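Local coordinates for nucleoporin GLE1 (Saccharomyces cerevisiae, PDB 6B4E), which is an mRNA export factor and nuclear pore complex component that binds inositol hexakisphosphate and acts as an enzyme activator, at residues 240-243 and 244-248. Residues are numbered along the deposited sequence; the frame is centred on the assembly and turned at random.
Sequences VQFL and QAYGN
F242 and Y246, one turn apart on the same side of helix 225-264, make an offset edge-to-face aromatic pair with centroids 5.5 Å apart and planes at 74°. The edge of Y246 is directed at the face of F242, with Y246 CD2 only 3.6 Å from F242 CE1. F242 holds CG anti to its backbone N (chi1 -169°), which swings its ring forward to the next turn. The two rings are buried: F242 also meets W234 edge-to-face and L212 of helix 206-216, while W209 packs edge-to-face with Y246. Were F242 an alanine, Y246 CD2 and CE2 would probably lose their aromatic neighbour and a gap would be likely to open beside W234.

Backbone bonds join the turns. Q244 N reaches V240 O at 3.2 Å, and A245 N reaches Q241 O at 3.0 Å. F242 O accepts Y246 N at 3.0 Å, and G247 N closes on L243 O at 2.8 Å. These four i to i+4 bonds are those of an alpha-helix; A245 N to F242 O adds a weak i to i+3 one. G247 has a positive phi, unlike an alpha-helical residue, although it lies in helix 225-264, within the GLE1-like family region of this C-terminal part of the protein. Its carbonyl O accepts a hydrogen bond from S251 OG in the following turn.

On the more exposed side, Q244 runs back along the helix, extended beyond CG, and lies alongside V240 and Q241. Its NE2 comes within 3.7 Å of V240 CG1, and its OE1 within 3.8 Å of Q241 CG; the two glutamine amides are nearly perpendicular, at 83°. N248 OD1 bonds to the backbone of the partner protein's chain.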
loop_
_atom_site.group_PDB
_atom_site.type_symbol
_atom_site.label_atom_id
_atom_site.label_comp_id
_atom_site.label_asym_id
_atom_site.label_seq_id
_atom_site.Cartn_x
_atom_site.Cartn_y
_atom_site.Cartn_z
ATOM N N VAL A 240 8.583 -12.642 3.504
ATOM C CA VAL A 240 9.525 -13.113 4.522
ATOM C C VAL A 240 9.137 -12.587 5.900
ATOM O O VAL A 240 9.120 -13.324 6.896
ATOM C CB VAL A 240 10.955 -12.686 4.143
ATOM C CG1 VAL A 240 11.890 -12.777 5.351
ATOM C CG2 VAL A 240 11.434 -13.543 2.981
ATOM N N GLN A 241 8.842 -11.293 5.978
ATOM C CA GLN A 241 8.549 -10.672 7.257
ATOM C C GLN A 241 7.150 -11.016 7.754
ATOM O O GLN A 241 6.912 -11.032 8.967
ATOM C CB GLN A 241 8.712 -9.159 7.143
ATOM C CG GLN A 241 10.129 -8.712 6.900
ATOM C CD GLN A 241 10.574 -8.891 5.457
ATOM O OE1 GLN A 241 9.760 -8.918 4.523
ATOM N NE2 GLN A 241 11.884 -8.988 5.263
ATOM N N PHE A 242 6.218 -11.268 6.837
ATOM C CA PHE A 242 4.875 -11.707 7.214
ATOM C C PHE A 242 4.933 -13.050 7.924
ATOM O O PHE A 242 4.279 -13.254 8.949
ATOM C CB PHE A 242 4.018 -11.793 5.949
ATOM C CG PHE A 242 2.534 -11.984 6.185
ATOM C CD1 PHE A 242 1.766 -10.978 6.755
ATOM C CD2 PHE A 242 1.904 -13.139 5.758
ATOM C CE1 PHE A 242 0.411 -11.146 6.933
ATOM C CE2 PHE A 242 0.543 -13.313 5.944
ATOM C CZ PHE A 242 -0.202 -12.309 6.523
ATOM N N LEU A 243 5.742 -13.969 7.400
ATOM C CA LEU A 243 5.965 -15.246 8.069
ATOM C C LEU A 243 6.618 -15.070 9.435
ATOM O O LEU A 243 6.301 -15.808 10.380
ATOM C CB LEU A 243 6.827 -16.154 7.184
ATOM C CG LEU A 243 6.108 -16.703 5.963
ATOM C CD1 LEU A 243 7.117 -17.253 4.977
ATOM C CD2 LEU A 243 5.159 -17.790 6.368
ATOM N N GLN A 244 7.567 -14.137 9.552
ATOM C CA GLN A 244 8.167 -13.849 10.852
ATOM C C GLN A 244 7.116 -13.404 11.848
ATOM O O GLN A 244 7.152 -13.788 13.029
ATOM C CB GLN A 244 9.247 -12.777 10.710
ATOM C CG GLN A 244 10.440 -13.276 9.922
ATOM C CD GLN A 244 11.436 -12.186 9.543
ATOM O OE1 GLN A 244 11.199 -10.990 9.716
ATOM N NE2 GLN A 244 12.545 -12.607 8.972
ATOM N N ALA A 245 6.167 -12.597 11.386
ATOM C CA ALA A 245 5.198 -11.991 12.287
ATOM C C ALA A 245 4.153 -13.001 12.738
ATOM O O ALA A 245 3.794 -13.037 13.920
ATOM C CB ALA A 245 4.518 -10.807 11.601
ATOM N N TYR A 246 3.622 -13.808 11.813
ATOM C CA TYR A 246 2.457 -14.636 12.117
ATOM C C TYR A 246 2.673 -16.131 11.901
ATOM O O TYR A 246 1.703 -16.896 12.016
ATOM C CB TYR A 246 1.250 -14.162 11.287
ATOM C CG TYR A 246 0.852 -12.719 11.509
ATOM C CD1 TYR A 246 0.434 -12.270 12.738
ATOM C CD2 TYR A 246 0.879 -11.793 10.453
ATOM C CE1 TYR A 246 0.066 -10.932 12.939
ATOM C CE2 TYR A 246 0.511 -10.467 10.650
ATOM C CZ TYR A 246 0.111 -10.041 11.888
ATOM O OH TYR A 246 -0.262 -8.721 12.089
ATOM N N GLY A 247 3.888 -16.556 11.552
ATOM C CA GLY A 247 4.244 -17.971 11.577
ATOM C C GLY A 247 3.273 -18.877 10.845
ATOM O O GLY A 247 2.996 -18.701 9.643
ATOM N N ASN A 248 2.781 -19.898 11.561
ATOM C CA ASN A 248 1.919 -20.897 10.938
ATOM C C ASN A 248 0.642 -20.273 10.388
ATOM O O ASN A 248 0.076 -20.778 9.412
ATOM C CB ASN A 248 1.580 -22.014 11.940
ATOM C CG ASN A 248 0.672 -21.553 13.050
ATOM O OD1 ASN A 248 0.953 -20.573 13.751
ATOM N ND2 ASN A 248 -0.432 -22.268 13.230
#